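Local coordinates for endoglucanase (Clostridium thermocellum, PDB 2E4T), which probably hydrolyses internal beta-1,4-glucosidic bonds of cellulose and xyloglucan, this chain being the glycoside hydrolase family 44 part of a longer protein, at residues 226-231 with 279-284; 273-278 with 351-356; 41-46 with 105-110; 358-363 with 389-394. One frame throughout, in Å; residues are numbered along the deposited sequence. Where two conformers were deposited one is given.

Overall arrangement
All four contacts lie on or beside one eight-stranded parallel sheet, the TIM-type barrel of this chain. Contacts 1, 3 and 4 are buried; contact 2 is partly exposed. Contact 1 joins strands 226-232 and 279-284, and contact 3 joins 40-43 and 104-109. Contacts 2 and 4 both use strand 354-360, contact 2 at its start and contact 4 at its end, with centres about 23 Å apart. Contact 2 depends on an arginine, backbone oxygens and a water. Contacts 1 and 3 combine parallel backbone bonds with apolar pairs. Contact 4 is rich in aromatic rings. R42 of contact 3 forms a salt bridge with E359 of contact 4.

Contact 1: 226-231 with 279-284; sequences EIFGPA and VLDVHW
V279 O is met twice by the neighbouring strand. G229 N donates to V279 O at 3.1 Å, nearly along the C=O axis, and the CA-H of F228 makes a CA-H...O contact with the same oxygen. G229 O is met in a similar double way. G229 O accepts from D281 N at 2.9 Å, with the donor well above its carbonyl plane, and the CA-H of L280 also points to it. V279 N donates to I227 O. The bond from A231 N to D281 O is weak and bends to 129° at the hydrogen. Between these bonds lies P230, which follows a cis peptide bond. P230 CD sits 3.4 Å from D281 O and also meets L280 CD1.

F228 and V279 lie side by side and point the same way. V279 CG2 sits over the centre of one F228 ring face, 3.7 Å from the centroid. V279 CG1, anti to the backbone N (chi1 -170°), meets F228 CE2 at 3.7 Å. D281 comes across F228, its carboxylate turned 81° from the ring, with D281 OD2 3.5 Å from F228 CB. D281 OD1 is hydrogen-bonded to T358 OG1 in the next strand. A231 O lies over one face of the H283 ring, whose NE2 bonds to N185. The pair of strands therefore changes from apolar at F228 and V279 to polar at D281 and H283, where buried side chains find partners outside this pair of strands.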
loop_
_atom_site.group_PDB
_atom_site.type_symbol
_atom_site.label_atom_id
_atom_site.label_comp_id
_atom_site.label_asym_id
_atom_site.label_seq_id
_atom_site.Cartn_x
_atom_site.Cartn_y
_atom_site.Cartn_z
ATOM N N GLU A 226 0.094 -15.426 -1.844
ATOM C CA GLU A 226 -0.565 -14.744 -0.725
ATOM C C GLU A 226 -1.840 -14.084 -1.212
ATOM O O GLU A 226 -1.818 -13.390 -2.247
ATOM C CB GLU A 226 0.391 -13.704 -0.130
ATOM C CG GLU A 226 1.484 -14.387 0.647
ATOM C CD GLU A 226 2.499 -13.437 1.263
ATOM O OE1 GLU A 226 2.915 -12.453 0.613
ATOM O OE2 GLU A 226 2.883 -13.672 2.411
ATOM N N ILE A 227 -2.907 -14.272 -0.438
ATOM C CA ILE A 227 -4.197 -13.644 -0.738
ATOM C C ILE A 227 -4.389 -12.433 0.149
ATOM O O ILE A 227 -4.268 -12.482 1.390
ATOM C CB ILE A 227 -5.340 -14.697 -0.513
ATOM C CG1 ILE A 227 -5.293 -15.759 -1.601
ATOM C CG2 ILE A 227 -6.696 -13.995 -0.423
ATOM C CD1 ILE A 227 -5.826 -15.221 -3.002
ATOM N N PHE A 228 -4.716 -11.312 -0.532
ATOM C CA PHE A 228 -4.944 -10.011 0.074
ATOM C C PHE A 228 -6.434 -9.659 -0.027
ATOM O O PHE A 228 -7.034 -9.802 -1.110
ATOM C CB PHE A 228 -4.192 -8.912 -0.737
ATOM C CG PHE A 228 -2.694 -8.894 -0.601
ATOM C CD1 PHE A 228 -1.912 -9.984 -0.965
ATOM C CD2 PHE A 228 -2.059 -7.742 -0.137
ATOM C CE1 PHE A 228 -0.527 -9.933 -0.875
ATOM C CE2 PHE A 228 -0.668 -7.685 -0.068
ATOM C CZ PHE A 228 0.103 -8.803 -0.429
ATOM N N GLY A 229 -7.000 -9.146 1.066
ATOM C CA GLY A 229 -8.338 -8.609 0.998
ATOM C C GLY A 229 -8.642 -7.893 2.297
ATOM O O GLY A 229 -7.913 -8.057 3.286
ATOM N N PRO A 230 -9.706 -7.070 2.309
ATOM C CA PRO A 230 -10.677 -6.889 1.233
ATOM C C PRO A 230 -10.442 -5.699 0.305
ATOM O O PRO A 230 -11.303 -5.406 -0.522
ATOM C CB PRO A 230 -12.060 -6.777 1.976
ATOM C CG PRO A 230 -11.722 -6.677 3.461
ATOM C CD PRO A 230 -10.191 -6.446 3.551
ATOM N N ALA A 231 -9.292 -4.999 0.465
ATOM C CA ALA A 231 -9.001 -3.811 -0.373
ATOM C C ALA A 231 -10.074 -2.738 -0.140
ATOM O O ALA A 231 -10.584 -2.100 -1.073
ATOM C CB ALA A 231 -8.826 -4.152 -1.841
ATOM N N VAL A 279 -3.123 -11.527 4.005
ATOM C CA VAL A 279 -2.850 -10.125 4.232
ATOM C C VAL A 279 -4.172 -9.350 4.275
ATOM O O VAL A 279 -4.931 -9.361 3.309
ATOM C CB VAL A 279 -1.945 -9.522 3.138
ATOM C CG1 VAL A 279 -1.500 -8.140 3.555
ATOM C CG2 VAL A 279 -0.744 -10.415 2.838
ATOM N N LEU A 280 -4.432 -8.708 5.418
ATOM C CA LEU A 280 -5.528 -7.745 5.548
ATOM C C LEU A 280 -5.101 -6.482 4.798
ATOM O O LEU A 280 -4.053 -5.922 5.092
ATOM C CB LEU A 280 -5.771 -7.453 7.030
ATOM C CG LEU A 280 -6.898 -6.464 7.297
ATOM C CD1 LEU A 280 -8.256 -7.085 6.964
ATOM C CD2 LEU A 280 -6.883 -6.022 8.763
ATOM N N ASP A 281 -5.928 -6.080 3.826
ATOM C CA ASP A 281 -5.550 -5.063 2.818
ATOM C C ASP A 281 -6.572 -3.949 2.852
ATOM O O ASP A 281 -7.793 -4.203 2.659
ATOM C CB ASP A 281 -5.642 -5.823 1.437
ATOM C CG ASP A 281 -5.448 -4.969 0.232
ATOM O OD1 ASP A 281 -5.617 -3.727 0.334
ATOM O OD2 ASP A 281 -5.086 -5.564 -0.820
ATOM N N VAL A 282 -6.116 -2.728 3.145
ATOM C CA VAL A 282 -7.007 -1.592 3.183
ATOM C C VAL A 282 -6.359 -0.411 2.413
ATOM O O VAL A 282 -5.141 -0.357 2.198
ATOM C CB VAL A 282 -7.357 -1.137 4.619
ATOM C CG1 VAL A 282 -8.109 -2.236 5.369
ATOM C CG2 VAL A 282 -6.076 -0.710 5.387
ATOM N N HIS A 283 -7.239 0.526 2.033
ATOM C CA HIS A 283 -6.833 1.792 1.432
ATOM C C HIS A 283 -7.040 2.876 2.482
ATOM O O HIS A 283 -8.063 2.893 3.182
ATOM C CB HIS A 283 -7.677 2.111 0.212
ATOM C CG HIS A 283 -7.561 1.072 -0.849
ATOM N ND1 HIS A 283 -6.684 0.025 -0.929
ATOM C CD2 HIS A 283 -8.344 0.981 -1.974
ATOM C CE1 HIS A 283 -6.932 -0.649 -2.081
ATOM N NE2 HIS A 283 -7.952 -0.085 -2.714
ATOM N N TRP A 284 -6.060 3.801 2.586
ATOM C CA TRP A 284 -6.102 4.847 3.595
ATOM C C TRP A 284 -5.680 6.165 2.934
ATOM O O TRP A 284 -4.496 6.464 2.801
ATOM C CB TRP A 284 -5.180 4.528 4.804
ATOM C CG TRP A 284 -5.152 5.550 5.861
ATOM C CD1 TRP A 284 -4.178 6.508 6.065
ATOM C CD2 TRP A 284 -6.124 5.745 6.932
ATOM N NE1 TRP A 284 -4.485 7.257 7.212
ATOM C CE2 TRP A 284 -5.649 6.800 7.762
ATOM C CE3 TRP A 284 -7.302 5.105 7.296
ATOM C CZ2 TRP A 284 -6.349 7.222 8.914
ATOM C CZ3 TRP A 284 -7.984 5.541 8.456
ATOM C CH2 TRP A 284 -7.476 6.595 9.227
#

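Contact 2: 273-278 with 351-356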
loop_
_atom_site.group_PDB
_atom_site.type_symbol
_atom_site.label_atom_id
_atom_site.label_comp_id
_atom_site.label_asym_id
_atom_site.label_seq_id
_atom_site.Cartn_x
_atom_site.Cartn_y
_atom_site.Cartn_z
ATOM N N GLY A 273 -8.600 -26.203 6.518
ATOM C CA GLY A 273 -7.325 -26.742 6.935
ATOM C C GLY A 273 -6.101 -26.034 6.396
ATOM O O GLY A 273 -5.003 -26.582 6.458
ATOM N N LYS A 274 -6.272 -24.797 5.893
ATOM C CA LYS A 274 -5.118 -24.002 5.512
ATOM C C LYS A 274 -5.514 -22.529 5.535
ATOM O O LYS A 274 -6.692 -22.197 5.438
ATOM C CB LYS A 274 -4.591 -24.326 4.126
ATOM C CG LYS A 274 -5.500 -24.031 3.038
ATOM C CD LYS A 274 -4.886 -24.798 1.884
ATOM C CE LYS A 274 -5.730 -24.528 0.716
ATOM N NZ LYS A 274 -5.515 -25.523 -0.420
ATOM N N ARG A 275 -4.504 -21.658 5.631
ATOM C CA ARG A 275 -4.751 -20.243 5.680
ATOM C C ARG A 275 -5.314 -19.747 4.351
ATOM O O ARG A 275 -4.692 -19.937 3.288
ATOM C CB ARG A 275 -3.439 -19.528 6.000
ATOM C CG ARG A 275 -3.541 -18.005 5.905
ATOM C CD ARG A 275 -2.235 -17.329 6.435
ATOM N NE ARG A 275 -2.116 -17.405 7.890
ATOM C CZ ARG A 275 -2.647 -16.505 8.726
ATOM N NH1 ARG A 275 -3.433 -15.502 8.265
ATOM N NH2 ARG A 275 -2.373 -16.606 10.033
ATOM N N LEU A 276 -6.445 -19.030 4.403
ATOM C CA LEU A 276 -7.073 -18.520 3.190
ATOM C C LEU A 276 -6.957 -17.001 3.076
ATOM O O LEU A 276 -7.240 -16.442 1.995
ATOM C CB LEU A 276 -8.568 -18.915 3.117
ATOM C CG LEU A 276 -8.766 -20.426 3.028
ATOM C CD1 LEU A 276 -10.266 -20.719 3.035
ATOM C CD2 LEU A 276 -8.141 -21.034 1.783
ATOM N N LEU A 277 -6.601 -16.297 4.153
ATOM C CA LEU A 277 -6.332 -14.860 4.096
ATOM C C LEU A 277 -4.898 -14.681 4.594
ATOM O O LEU A 277 -4.622 -15.004 5.754
ATOM C CB LEU A 277 -7.258 -14.077 5.008
ATOM C CG LEU A 277 -7.016 -12.567 5.061
ATOM C CD1 LEU A 277 -7.311 -11.889 3.713
ATOM C CD2 LEU A 277 -7.737 -11.932 6.196
ATOM N N ASP A 278 -4.022 -14.162 3.730
ATOM C CA ASP A 278 -2.649 -13.909 4.154
ATOM C C ASP A 278 -2.443 -12.481 4.640
ATOM O O ASP A 278 -1.638 -12.255 5.571
ATOM C CB ASP A 278 -1.679 -14.228 3.030
ATOM C CG ASP A 278 -1.724 -15.697 2.698
ATOM O OD1 ASP A 278 -1.070 -16.480 3.444
ATOM O OD2 ASP A 278 -2.431 -16.067 1.729
ATOM N N PRO A 351 -4.721 -14.242 14.259
ATOM C CA PRO A 351 -3.296 -14.024 14.504
ATOM C C PRO A 351 -2.454 -14.512 13.343
ATOM O O PRO A 351 -2.744 -15.540 12.718
ATOM C CB PRO A 351 -2.998 -14.837 15.791
ATOM C CG PRO A 351 -4.275 -15.017 16.438
ATOM C CD PRO A 351 -5.380 -14.932 15.380
ATOM N N GLY A 352 -1.371 -13.771 13.054
ATOM C CA GLY A 352 -0.481 -14.192 11.997
ATOM C C GLY A 352 -0.820 -13.583 10.624
ATOM O O GLY A 352 -0.037 -13.694 9.685
ATOM N N THR A 353 -2.001 -12.974 10.508
ATOM C CA THR A 353 -2.359 -12.252 9.292
ATOM C C THR A 353 -1.489 -10.993 9.189
ATOM O O THR A 353 -1.244 -10.321 10.197
ATOM C CB THR A 353 -3.856 -11.910 9.330
ATOM O OG1 THR A 353 -4.594 -13.125 9.529
ATOM C CG2 THR A 353 -4.341 -11.243 8.060
ATOM N N LYS A 354 -1.029 -10.709 7.968
ATOM C CA LYS A 354 -0.213 -9.544 7.728
ATOM C C LYS A 354 -1.123 -8.324 7.414
ATOM O O LYS A 354 -2.349 -8.496 7.257
ATOM C CB LYS A 354 0.737 -9.822 6.533
ATOM C CG LYS A 354 1.688 -10.971 6.797
ATOM C CD LYS A 354 2.374 -11.535 5.551
ATOM C CE LYS A 354 3.293 -12.669 5.825
ATOM N NZ LYS A 354 4.235 -12.990 4.774
ATOM N N LEU A 355 -0.530 -7.136 7.343
ATOM C CA LEU A 355 -1.294 -5.907 7.096
ATOM C C LEU A 355 -0.675 -5.158 5.910
ATOM O O LEU A 355 0.556 -4.949 5.890
ATOM C CB LEU A 355 -1.286 -5.029 8.358
ATOM C CG LEU A 355 -2.001 -3.685 8.231
ATOM C CD1 LEU A 355 -3.488 -3.859 7.936
ATOM C CD2 LEU A 355 -1.852 -2.890 9.521
ATOM N N ALA A 356 -1.518 -4.743 4.953
ATOM C CA ALA A 356 -1.023 -3.961 3.827
ATOM C C ALA A 356 -1.912 -2.738 3.625
ATOM O O ALA A 356 -3.135 -2.802 3.777
ATOM C CB ALA A 356 -1.001 -4.795 2.541
HETATM O O HOH W 1 -0.192 -14.281 6.912
#
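R275 holds P351 and T353 with the edge of its guanidinium group. R275 NH1 donates to T353 OG1 at 2.9 Å and, within its own segment, to L277 O at 2.8 Å. R275 NH2 donates to P351 O at 2.9 Å. All three acceptors lie in the guanidinium plane, so they fix its rotation. The R275 chain starts with CG anti to the backbone N and bends at chi3 (-73°), which turns NE aside. G352 O lies over one face of the R275 guanidinium, 3.6 Å above its plane and toward the rim.

T353 OG1 has a second hydrogen-bond partner in Y350 O, just before the segment. T353 CG2 serves the apolar side and meets L277 CD2 at 3.9 Å. D278 O accepts twice. K354 N donates to it in a nearly straight bond (171°), and a water donates to D278 O at 2.8 Å. The same water donates to G352 O, so it bridges the two segments. D278 OD2 takes a salt bridge from K219 and a hydrogen bond from I227 N.

The residues 273-278 link helix 257-272 to strand 279-284, while 351-353 lead from helix 338-349 into strand 354-360. Two neighbouring alpha-to-beta connections are thus tied together where their parallel strands begin, at the N-terminal end of a TIM-type barrel.

Contact 3: 41-46 with 105-110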
loop_
_atom_site.group_PDB
_atom_site.type_symbol
_atom_site.label_atom_id
_atom_site.label_comp_id
_atom_site.label_asym_id
_atom_site.label_seq_id
_atom_site.Cartn_x
_atom_site.Cartn_y
_atom_site.Cartn_z
ATOM N N LYS A 41 4.996 -3.655 -6.654
ATOM C CA LYS A 41 4.100 -3.078 -7.648
ATOM C C LYS A 41 2.744 -3.755 -7.525
ATOM O O LYS A 41 2.658 -4.989 -7.552
ATOM C CB LYS A 41 4.645 -3.270 -9.076
ATOM C CG LYS A 41 5.761 -2.321 -9.440
ATOM C CD LYS A 41 5.402 -0.828 -9.367
ATOM C CE LYS A 41 4.190 -0.398 -10.163
ATOM N NZ LYS A 41 4.372 -0.562 -11.648
ATOM N N ARG A 42 1.694 -2.929 -7.429
ATOM C CA ARG A 42 0.314 -3.415 -7.395
ATOM C C ARG A 42 -0.400 -3.048 -8.690
ATOM O O ARG A 42 -0.394 -1.884 -9.095
ATOM C CB ARG A 42 -0.437 -2.771 -6.217
ATOM C CG ARG A 42 -1.949 -3.058 -6.238
ATOM C CD ARG A 42 -2.566 -2.561 -4.957
ATOM N NE ARG A 42 -4.007 -2.736 -4.848
ATOM C CZ ARG A 42 -4.921 -1.800 -5.060
ATOM N NH1 ARG A 42 -4.615 -0.637 -5.610
ATOM N NH2 ARG A 42 -6.180 -2.093 -4.662
ATOM N N PHE A 43 -1.015 -4.101 -9.292
ATOM C CA PHE A 43 -1.969 -3.948 -10.386
ATOM C C PHE A 43 -3.350 -3.972 -9.740
ATOM O O PHE A 43 -3.796 -5.047 -9.310
ATOM C CB PHE A 43 -1.786 -5.120 -11.364
ATOM C CG PHE A 43 -2.822 -5.189 -12.452
ATOM C CD1 PHE A 43 -2.769 -4.302 -13.549
ATOM C CD2 PHE A 43 -3.828 -6.152 -12.424
ATOM C CE1 PHE A 43 -3.718 -4.365 -14.572
ATOM C CE2 PHE A 43 -4.765 -6.250 -13.496
ATOM C CZ PHE A 43 -4.686 -5.358 -14.538
ATOM N N GLY A 44 -3.946 -2.792 -9.541
ATOM C CA GLY A 44 -5.161 -2.723 -8.761
ATOM C C GLY A 44 -5.883 -1.429 -9.041
ATOM O O GLY A 44 -5.531 -0.661 -9.938
ATOM N N GLY A 45 -6.926 -1.166 -8.235
ATOM C CA GLY A 45 -7.746 -0.005 -8.420
ATOM C C GLY A 45 -8.935 -0.266 -9.352
ATOM O O GLY A 45 -9.172 -1.400 -9.797
ATOM N N ASN A 46 -9.696 0.799 -9.614
ATOM C CA ASN A 46 -11.032 0.628 -10.200
ATOM C C ASN A 46 -10.999 -0.140 -11.527
ATOM O O ASN A 46 -11.919 -0.953 -11.776
ATOM C CB ASN A 46 -11.656 1.996 -10.458
ATOM C CG ASN A 46 -12.019 2.704 -9.186
ATOM O OD1 ASN A 46 -12.066 2.085 -8.102
ATOM N ND2 ASN A 46 -12.369 4.006 -9.292
ATOM N N THR A 105 5.178 -8.480 -6.802
ATOM C CA THR A 105 4.091 -8.062 -7.653
ATOM C C THR A 105 2.794 -8.597 -7.063
ATOM O O THR A 105 2.694 -9.791 -6.728
ATOM C CB THR A 105 4.280 -8.599 -9.069
ATOM O OG1 THR A 105 5.482 -8.018 -9.606
ATOM C CG2 THR A 105 3.105 -8.215 -9.972
ATOM N N LEU A 106 1.816 -7.691 -6.914
ATOM C CA LEU A 106 0.482 -7.985 -6.402
ATOM C C LEU A 106 -0.522 -7.753 -7.537
ATOM O O LEU A 106 -0.616 -6.645 -8.064
ATOM C CB LEU A 106 0.186 -7.024 -5.237
ATOM C CG LEU A 106 -1.241 -7.040 -4.696
ATOM C CD1 LEU A 106 -1.618 -8.427 -4.182
ATOM C CD2 LEU A 106 -1.379 -6.024 -3.567
ATOM N N ILE A 107 -1.194 -8.851 -7.957
ATOM C CA ILE A 107 -2.134 -8.781 -9.073
ATOM C C ILE A 107 -3.567 -8.913 -8.555
ATOM O O ILE A 107 -3.911 -9.891 -7.888
ATOM C CB ILE A 107 -1.826 -9.912 -10.096
ATOM C CG1 ILE A 107 -0.437 -9.738 -10.703
ATOM C CG2 ILE A 107 -2.918 -10.000 -11.171
ATOM C CD1 ILE A 107 -0.153 -8.402 -11.367
ATOM N N THR A 108 -4.404 -7.956 -8.952
ATOM C CA THR A 108 -5.832 -8.050 -8.593
ATOM C C THR A 108 -6.536 -9.051 -9.487
ATOM O O THR A 108 -6.429 -9.012 -10.738
ATOM C CB THR A 108 -6.472 -6.690 -8.700
ATOM O OG1 THR A 108 -5.846 -5.806 -7.724
ATOM C CG2 THR A 108 -7.968 -6.741 -8.380
ATOM N N LEU A 109 -7.289 -9.935 -8.831
ATOM C CA LEU A 109 -8.211 -10.863 -9.473
ATOM C C LEU A 109 -9.646 -10.318 -9.309
ATOM O O LEU A 109 -9.937 -9.469 -8.476
ATOM C CB LEU A 109 -8.087 -12.267 -8.862
ATOM C CG LEU A 109 -6.675 -12.867 -8.971
ATOM C CD1 LEU A 109 -6.674 -14.230 -8.254
ATOM C CD2 LEU A 109 -6.239 -13.003 -10.425
ATOM N N GLN A 110 -10.544 -10.872 -10.159
ATOM C CA GLN A 110 -11.854 -10.282 -10.369
ATOM C C GLN A 110 -12.930 -11.073 -9.602
ATOM O O GLN A 110 -13.124 -12.273 -9.831
ATOM C CB GLN A 110 -12.142 -10.313 -11.884
ATOM C CG GLN A 110 -11.243 -9.352 -12.661
ATOM C CD GLN A 110 -9.757 -9.687 -12.628
ATOM O OE1 GLN A 110 -9.353 -10.834 -12.918
ATOM N NE2 GLN A 110 -8.930 -8.685 -12.285
#
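L106 is hydrogen-bonded through its backbone to K41 and F43, on either side of its partner R42. L106 N donates to K41 O and F43 N donates to L106 O, both at 2.9 Å and both close to straight. Each acceptor also takes a CA-H...O contact, from T105 CA and R42 CA. The next carbonyl is held by two donors of one residue. F43 O accepts from T108 N at 3.0 Å and from T108 OG1 at 2.7 Å. The hydroxyl approaches in the carbonyl plane, on a lone pair. T108 OG1 is anti to its own carbonyl carbon (chi1 -64°), beside its backbone N, which lets both donors reach the same oxygen.

The apolar contacts fall on two faces. F43 and I107 share one, where CB of F43 meets CD1 of I107 at 3.7 Å. R42 and L106 share the other and run side by side, with L106 CD2 3.9 Å from R42 CD.

Polar groups of 41-46 find partners beyond the pair. The R42 chain is extended from CG to NE. Its guanidinium reaches E359 in a salt bridge, with hydrogen bonds to N31 and N185, and G44 CA lies over the centre of one of its faces. K41 NZ, R42 O and G44 O bind glycerol, probably from the crystallisation liquor.

Strand 40-43 also bonds to S30 through the backbone of R42, which joins the two ends of the strand order. This is the closed parallel barrel of the TIM fold.

Contact 4: 358-363 with 389-394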
loop_
_atom_site.group_PDB
_atom_site.type_symbol
_atom_site.label_atom_id
_atom_site.label_comp_id
_atom_site.label_asym_id
_atom_site.label_seq_id
_atom_site.Cartn_x
_atom_site.Cartn_y
_atom_site.Cartn_z
ATOM N N THR A 358 -2.696 -0.708 0.572
ATOM C CA THR A 358 -2.456 -0.876 -0.854
ATOM C C THR A 358 -2.823 0.361 -1.709
ATOM O O THR A 358 -2.496 0.378 -2.907
ATOM C CB THR A 358 -3.148 -2.128 -1.391
ATOM O OG1 THR A 358 -4.543 -2.010 -1.190
ATOM C CG2 THR A 358 -2.512 -3.384 -0.824
ATOM N N GLU A 359 -3.429 1.376 -1.095
ATOM C CA GLU A 359 -3.507 2.695 -1.695
ATOM C C GLU A 359 -3.426 3.688 -0.540
ATOM O O GLU A 359 -4.059 3.478 0.517
ATOM C CB GLU A 359 -4.799 2.995 -2.459
ATOM C CG GLU A 359 -5.005 2.101 -3.657
ATOM C CD GLU A 359 -6.251 2.388 -4.470
ATOM O OE1 GLU A 359 -6.809 3.520 -4.379
ATOM O OE2 GLU A 359 -6.649 1.480 -5.261
ATOM N N TYR A 360 -2.714 4.790 -0.745
ATOM C CA TYR A 360 -2.680 5.904 0.168
ATOM C C TYR A 360 -2.033 7.066 -0.608
ATOM O O TYR A 360 -1.330 6.863 -1.623
ATOM C CB TYR A 360 -1.866 5.607 1.452
ATOM C CG TYR A 360 -0.384 5.363 1.194
ATOM C CD1 TYR A 360 0.510 6.420 1.268
ATOM C CD2 TYR A 360 0.095 4.116 0.842
ATOM C CE1 TYR A 360 1.848 6.275 0.994
ATOM C CE2 TYR A 360 1.461 3.924 0.569
ATOM C CZ TYR A 360 2.317 5.010 0.632
ATOM O OH TYR A 360 3.654 4.906 0.341
ATOM N N ASP A 361 -2.242 8.288 -0.095
ATOM C CA ASP A 361 -1.634 9.516 -0.650
ATOM C C ASP A 361 -1.870 10.589 0.379
ATOM O O ASP A 361 -3.019 10.904 0.689
ATOM C CB ASP A 361 -2.298 9.857 -1.972
ATOM C CG ASP A 361 -1.840 11.193 -2.570
ATOM O OD1 ASP A 361 -0.805 11.732 -2.144
ATOM O OD2 ASP A 361 -2.531 11.671 -3.541
ATOM N N TYR A 362 -0.761 11.163 0.916
ATOM C CA TYR A 362 -0.849 12.244 1.887
ATOM C C TYR A 362 -0.923 13.634 1.228
ATOM O O TYR A 362 -0.996 14.645 1.951
ATOM C CB TYR A 362 0.288 12.135 2.915
ATOM C CG TYR A 362 -0.051 11.130 3.989
ATOM C CD1 TYR A 362 -0.168 9.754 3.689
ATOM C CD2 TYR A 362 -0.356 11.547 5.281
ATOM C CE1 TYR A 362 -0.631 8.841 4.627
ATOM C CE2 TYR A 362 -0.786 10.650 6.236
ATOM C CZ TYR A 362 -0.966 9.304 5.902
ATOM O OH TYR A 362 -1.429 8.360 6.791
ATOM N N GLY A 363 -0.963 13.655 -0.096
ATOM C CA GLY A 363 -1.094 14.925 -0.791
ATOM C C GLY A 363 0.212 15.686 -0.832
ATOM O O GLY A 363 1.278 15.246 -0.397
ATOM N N ALA A 389 3.056 -1.915 1.176
ATOM C CA ALA A 389 2.301 -0.681 0.956
ATOM C C ALA A 389 2.636 -0.208 -0.445
ATOM O O ALA A 389 3.755 -0.352 -0.928
ATOM C CB ALA A 389 2.621 0.366 2.026
ATOM N N THR A 390 1.608 0.404 -1.065
ATOM C CA THR A 390 1.738 0.896 -2.432
ATOM C C THR A 390 1.040 2.259 -2.557
ATOM O O THR A 390 -0.193 2.350 -2.468
ATOM C CB THR A 390 1.206 -0.167 -3.480
ATOM O OG1 THR A 390 -0.009 -0.750 -3.030
ATOM C CG2 THR A 390 2.190 -1.291 -3.664
ATOM N N PHE A 391 1.858 3.298 -2.755
ATOM C CA PHE A 391 1.352 4.653 -2.965
ATOM C C PHE A 391 0.479 4.694 -4.224
ATOM O O PHE A 391 0.790 4.018 -5.234
ATOM C CB PHE A 391 2.576 5.568 -3.155
ATOM C CG PHE A 391 2.245 6.985 -3.570
ATOM C CD1 PHE A 391 1.644 7.887 -2.693
ATOM C CD2 PHE A 391 2.546 7.417 -4.864
ATOM C CE1 PHE A 391 1.330 9.172 -3.106
ATOM C CE2 PHE A 391 2.254 8.703 -5.271
ATOM C CZ PHE A 391 1.645 9.568 -4.400
ATOM N N TRP A 392 -0.590 5.498 -4.210
ATOM C CA TRP A 392 -1.398 5.745 -5.384
ATOM C C TRP A 392 -1.203 7.195 -5.826
ATOM O O TRP A 392 -1.536 8.110 -5.066
ATOM C CB TRP A 392 -2.890 5.456 -5.139
ATOM C CG TRP A 392 -3.692 5.606 -6.413
ATOM C CD1 TRP A 392 -4.105 6.760 -7.011
ATOM C CD2 TRP A 392 -4.102 4.539 -7.310
ATOM N NE1 TRP A 392 -4.742 6.498 -8.227
ATOM C CE2 TRP A 392 -4.740 5.143 -8.426
ATOM C CE3 TRP A 392 -3.987 3.153 -7.277
ATOM C CZ2 TRP A 392 -5.232 4.373 -9.507
ATOM C CZ3 TRP A 392 -4.487 2.395 -8.363
ATOM C CH2 TRP A 392 -5.114 3.011 -9.446
ATOM N N GLY A 393 -0.639 7.352 -7.022
ATOM C CA GLY A 393 -0.377 8.672 -7.569
ATOM C C GLY A 393 0.712 8.577 -8.602
ATOM O O GLY A 393 1.460 7.602 -8.668
ATOM N N ASP A 394 0.819 9.620 -9.432
ATOM C CA ASP A 394 1.679 9.555 -10.612
ATOM C C ASP A 394 3.075 10.163 -10.388
ATOM O O ASP A 394 3.432 10.631 -9.292
ATOM C CB ASP A 394 0.959 10.120 -11.839
ATOM C CG ASP A 394 0.807 11.595 -11.822
ATOM O OD1 ASP A 394 1.573 12.296 -11.093
ATOM O OD2 ASP A 394 -0.072 12.091 -12.591
HETATM O O HOH W 2 -3.719 9.798 -5.154
#
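Y360 lays its ring against the backbone of T390 and F391, with A389 CB beside it. CG sits between the backbone N and the carbonyl carbon (chi1 64°), the crowded position. Beyond CB, which touches W284 O, CD2 faces T390 O. Y360 CE2 comes next, 3.4 Å from F391 N and 4.0 Å from A389 CB. On the other side of the ring Y360 CE1 meets F391 CD1 at 4.0 Å. CZ lies nearest F391 CA, whose hydrogen makes a CH-pi contact over one ring face. The tip, Y360 OH, is 3.7 Å from F391 CB and hydrogen-bonds to Q374 of helix 368-384.

The F391 ring turns its edge toward the Y360 face, with centroids 5.9 Å apart and planes at 67°. Y360 O accepts from W392 N in a straight bond of 3.0 Å. Y360 N is buried and has no partner in the model.

At the start of the contact T390 OG1 donates to T358 O at 2.7 Å from above its carbonyl plane. E359 and W392 run side by side, with E359 CD 3.7 Å from W392 CE3. E359 OE1 is hydrogen-bonded to Y285 OH. A water donates to both D361 OD2 and W392 O. D361 OD1 accepts from G363 N and closes an Asx turn.

The two segments come from the beta-alpha-beta unit of strand 354-360, helix 368-384 and strand 388-391. They meet at the C-terminal ends of its strands, the end of a TIM barrel where glycoside hydrolases usually place their active site.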